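Local coordinates for potential RNA-dependent RNA polymerase (Human picobirnavirus, PDB 5I62), which catalyses RNA-templated RNA synthesis from ribonucleoside triphosphates, serving both transcription and replication of the viral double-stranded RNA genome, at residues Trp204-Tyr218 and His318-Asp330. Numbering follows the deposited sequence.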
# COMPACT_ATOMS: atom_id res chain seq x y z
N TRP A 204 1.60 10.79 4.21
CA TRP A 204 1.24 11.53 5.41
C TRP A 204 1.87 10.81 6.60
O TRP A 204 1.37 9.78 7.05
CB TRP A 204 -0.28 11.63 5.56
CG TRP A 204 -0.95 12.49 4.52
CD1 TRP A 204 -1.00 12.27 3.17
CD2 TRP A 204 -1.65 13.72 4.76
NE1 TRP A 204 -1.70 13.29 2.55
CE2 TRP A 204 -2.09 14.19 3.50
CE3 TRP A 204 -1.93 14.47 5.90
CZ2 TRP A 204 -2.81 15.38 3.37
CZ3 TRP A 204 -2.65 15.63 5.77
CH2 TRP A 204 -3.08 16.09 4.51
N MET A 205 2.98 11.34 7.11
CA MET A 205 3.69 10.71 8.23
C MET A 205 3.04 11.20 9.52
O MET A 205 3.20 12.36 9.90
CB MET A 205 5.18 11.05 8.17
CG MET A 205 5.90 10.43 6.98
SD MET A 205 7.59 11.09 6.85
CE MET A 205 8.17 10.16 5.46
N PHE A 206 2.28 10.32 10.18
CA PHE A 206 1.40 10.70 11.28
C PHE A 206 2.16 10.78 12.59
O PHE A 206 3.14 10.07 12.79
CB PHE A 206 0.27 9.68 11.43
CG PHE A 206 -0.96 10.01 10.64
CD1 PHE A 206 -0.88 10.28 9.29
CD2 PHE A 206 -2.20 10.04 11.24
CE1 PHE A 206 -2.00 10.57 8.54
CE2 PHE A 206 -3.34 10.33 10.50
CZ PHE A 206 -3.24 10.60 9.14
N PRO A 207 1.69 11.62 13.52
CA PRO A 207 2.21 11.60 14.89
C PRO A 207 2.02 10.23 15.51
O PRO A 207 0.98 9.59 15.36
CB PRO A 207 1.37 12.66 15.62
CG PRO A 207 0.82 13.54 14.54
CD PRO A 207 0.59 12.60 13.37
N PHE A 208 3.06 9.79 16.23
CA PHE A 208 3.03 8.54 16.98
C PHE A 208 1.75 8.44 17.83
O PHE A 208 1.08 7.40 17.83
CB PHE A 208 4.29 8.48 17.86
CG PHE A 208 4.61 7.12 18.45
CD1 PHE A 208 4.03 5.96 17.98
CD2 PHE A 208 5.53 7.02 19.52
CE1 PHE A 208 4.34 4.72 18.54
CE2 PHE A 208 5.83 5.79 20.08
CZ PHE A 208 5.23 4.64 19.59
N ALA A 209 1.40 9.51 18.56
CA ALA A 209 0.23 9.47 19.43
C ALA A 209 -1.05 9.18 18.65
O ALA A 209 -1.91 8.41 19.11
CB ALA A 209 0.09 10.79 20.21
N VAL A 210 -1.21 9.79 17.47
CA VAL A 210 -2.39 9.51 16.66
C VAL A 210 -2.39 8.06 16.20
O VAL A 210 -3.40 7.36 16.30
CB VAL A 210 -2.50 10.48 15.46
CG1 VAL A 210 -3.73 10.11 14.57
CG2 VAL A 210 -2.60 11.92 15.92
N ASN A 211 -1.25 7.59 15.69
CA ASN A 211 -1.17 6.21 15.21
C ASN A 211 -1.46 5.20 16.33
O ASN A 211 -2.13 4.20 16.10
CB ASN A 211 0.20 5.94 14.58
CG ASN A 211 0.28 6.36 13.12
OD1 ASN A 211 -0.74 6.49 12.43
ND2 ASN A 211 1.48 6.56 12.65
N ILE A 212 -0.95 5.45 17.54
CA ILE A 212 -1.29 4.59 18.68
C ILE A 212 -2.80 4.54 18.89
O ILE A 212 -3.40 3.47 19.03
CB ILE A 212 -0.57 5.07 19.96
CG1 ILE A 212 0.94 4.93 19.81
CG2 ILE A 212 -1.08 4.29 21.18
CD1 ILE A 212 1.73 5.64 20.95
N ARG A 213 -3.44 5.71 18.97
CA ARG A 213 -4.88 5.72 19.23
C ARG A 213 -5.65 5.03 18.11
O ARG A 213 -6.58 4.26 18.37
CB ARG A 213 -5.36 7.15 19.44
CG ARG A 213 -5.00 7.71 20.82
CD ARG A 213 -5.81 6.97 21.84
NE ARG A 213 -7.08 7.62 22.07
CZ ARG A 213 -8.22 7.02 22.37
NH1 ARG A 213 -8.30 5.70 22.47
NH2 ARG A 213 -9.29 7.76 22.56
N GLU A 214 -5.29 5.32 16.86
CA GLU A 214 -5.94 4.65 15.73
C GLU A 214 -5.79 3.13 15.83
O GLU A 214 -6.76 2.38 15.69
CB GLU A 214 -5.35 5.14 14.41
CG GLU A 214 -5.65 6.57 14.06
CD GLU A 214 -4.87 6.98 12.82
OE1 GLU A 214 -3.70 6.56 12.68
OE2 GLU A 214 -5.43 7.72 12.00
N LEU A 215 -4.57 2.66 16.10
CA LEU A 215 -4.30 1.23 16.06
C LEU A 215 -4.92 0.48 17.22
O LEU A 215 -5.01 -0.75 17.16
CB LEU A 215 -2.79 0.98 16.01
CG LEU A 215 -2.09 1.36 14.70
CD1 LEU A 215 -0.59 1.17 14.84
CD2 LEU A 215 -2.61 0.52 13.55
N GLN A 216 -5.36 1.17 18.28
CA GLN A 216 -6.13 0.49 19.31
C GLN A 216 -7.37 -0.19 18.72
O GLN A 216 -7.88 -1.15 19.30
CB GLN A 216 -6.56 1.48 20.39
CG GLN A 216 -5.44 1.95 21.31
CD GLN A 216 -5.99 2.86 22.38
OE1 GLN A 216 -6.08 4.08 22.19
NE2 GLN A 216 -6.43 2.27 23.49
N VAL A 217 -7.88 0.32 17.59
CA VAL A 217 -8.99 -0.31 16.88
C VAL A 217 -8.47 -1.11 15.69
O VAL A 217 -8.83 -2.28 15.50
CB VAL A 217 -10.02 0.73 16.41
CG1 VAL A 217 -10.91 0.12 15.32
CG2 VAL A 217 -10.88 1.18 17.58
N TYR A 218 -7.61 -0.51 14.87
CA TYR A 218 -7.29 -1.15 13.60
C TYR A 218 -6.44 -2.40 13.79
O TYR A 218 -6.55 -3.35 13.00
CB TYR A 218 -6.61 -0.16 12.67
CG TYR A 218 -7.55 0.93 12.24
CD1 TYR A 218 -8.67 0.63 11.47
CD2 TYR A 218 -7.33 2.26 12.59
CE1 TYR A 218 -9.56 1.62 11.07
CE2 TYR A 218 -8.21 3.26 12.19
CZ TYR A 218 -9.32 2.93 11.42
OH TYR A 218 -10.20 3.91 11.01
N HIS A 318 -9.61 16.85 4.44
CA HIS A 318 -8.96 16.35 3.24
C HIS A 318 -9.30 14.88 3.08
O HIS A 318 -10.04 14.30 3.89
CB HIS A 318 -7.44 16.60 3.31
CG HIS A 318 -6.81 16.13 4.59
ND1 HIS A 318 -6.63 14.80 4.90
CD2 HIS A 318 -6.31 16.82 5.64
CE1 HIS A 318 -6.05 14.69 6.08
NE2 HIS A 318 -5.85 15.90 6.55
N GLY A 319 -8.78 14.26 2.02
CA GLY A 319 -8.98 12.85 1.81
C GLY A 319 -8.18 12.03 2.80
O GLY A 319 -7.60 12.53 3.76
N MET A 320 -8.13 10.72 2.54
CA MET A 320 -7.38 9.82 3.40
C MET A 320 -5.93 10.25 3.51
O MET A 320 -5.21 10.31 2.52
CB MET A 320 -7.45 8.39 2.88
CG MET A 320 -6.52 7.46 3.60
SD MET A 320 -7.01 7.24 5.32
CE MET A 320 -8.42 6.11 5.08
N GLY A 321 -5.49 10.54 4.74
CA GLY A 321 -4.09 10.82 4.95
C GLY A 321 -3.29 9.55 4.76
O GLY A 321 -3.21 8.72 5.67
N SER A 322 -2.73 9.37 3.56
CA SER A 322 -2.02 8.15 3.19
C SER A 322 -0.86 7.89 4.14
O SER A 322 0.20 8.50 3.98
CB SER A 322 -1.50 8.26 1.75
OG SER A 322 -2.41 8.96 0.92
N GLY A 323 -1.05 7.01 5.13
CA GLY A 323 -0.12 6.89 6.25
C GLY A 323 -0.79 6.72 7.61
O GLY A 323 -0.13 6.38 8.60
N SER A 324 -2.10 6.99 7.68
CA SER A 324 -2.90 6.65 8.85
C SER A 324 -2.79 5.17 9.20
O SER A 324 -2.56 4.33 8.33
CB SER A 324 -4.37 6.98 8.59
OG SER A 324 -5.18 6.46 9.63
N GLY A 325 -2.99 4.85 10.48
CA GLY A 325 -3.09 3.46 10.88
C GLY A 325 -4.32 2.76 10.30
O GLY A 325 -4.37 1.53 10.26
N GLY A 326 -5.31 3.53 9.85
CA GLY A 326 -6.46 2.92 9.22
C GLY A 326 -6.56 3.19 7.73
O GLY A 326 -7.64 3.04 7.15
N THR A 327 -5.45 3.59 7.10
CA THR A 327 -5.48 3.89 5.67
C THR A 327 -6.07 2.73 4.89
O THR A 327 -7.00 2.89 4.10
CB THR A 327 -4.08 4.19 5.13
OG1 THR A 327 -3.54 5.37 5.74
CG2 THR A 327 -4.14 4.39 3.60
N ASN A 328 -5.52 1.54 5.12
CA ASN A 328 -5.99 0.40 4.35
C ASN A 328 -7.34 -0.10 4.86
O ASN A 328 -8.20 -0.50 4.06
CB ASN A 328 -4.93 -0.71 4.39
CG ASN A 328 -5.19 -1.78 3.38
OD1 ASN A 328 -5.84 -2.78 3.68
ND2 ASN A 328 -4.72 -1.55 2.15
N ALA A 329 -7.55 -0.07 6.18
CA ALA A 329 -8.77 -0.64 6.75
C ALA A 329 -10.01 0.12 6.28
O ALA A 329 -10.96 -0.48 5.76
CB ALA A 329 -8.69 -0.66 8.27
N ASP A 330 -10.03 1.45 6.49
CA ASP A 330 -11.19 2.25 6.12
C ASP A 330 -11.53 2.07 4.64
O ASP A 330 -12.69 1.91 4.27
CB ASP A 330 -10.96 3.74 6.40
CG ASP A 330 -11.06 4.11 7.87
OD1 ASP A 330 -11.10 3.21 8.73
OD2 ASP A 330 -11.12 5.33 8.16
O HOH W 1 2.57 7.32 9.75
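Three CA atoms of one loop each sit over an aromatic ring of 204-218, in CH-pi contacts. Gly326 CA is closest, 3.4 Å from the Tyr218 ring centroid. Ser324 CA lies 3.9 Å from the Phe206 centroid, 7° off the ring normal. Gly321 CA covers the five-membered ring of Trp204. His318 lies over the same face, at the six-membered ring, with the planes 34° apart.

Glu214, its chain extended, holds the loop with both carboxylate oxygens. Glu214 OE1 accepts Gly325 N at 2.9 Å and Glu214 OE2 accepts Ser324 OG at 2.7 Å; each donor stands above the carboxylate plane. Ser324 OG also accepts Gly326 N, an ST turn. Tyr218 OH donates to Asp330 OD1 at 2.5 Å, on the syn side. Lys301 forms a salt bridge with Asp330 OD2 and a hydrogen bond with Tyr218 OH.

The sequence Ser322-Gly323-Ser324-Gly325-Gly326-Thr327 fits the motif B loop, which in viral RNA polymerases handles template and nucleotide at the active site. Ser322 OG is hydrogen-bonded to Tyr95 OH and Asp266 OD2, while Ser322 O accepts Trp204 N at 2.7 Å. The contact probably anchors this loop, which leads into helix 327-345, against strand 199-205 and helix 208-228.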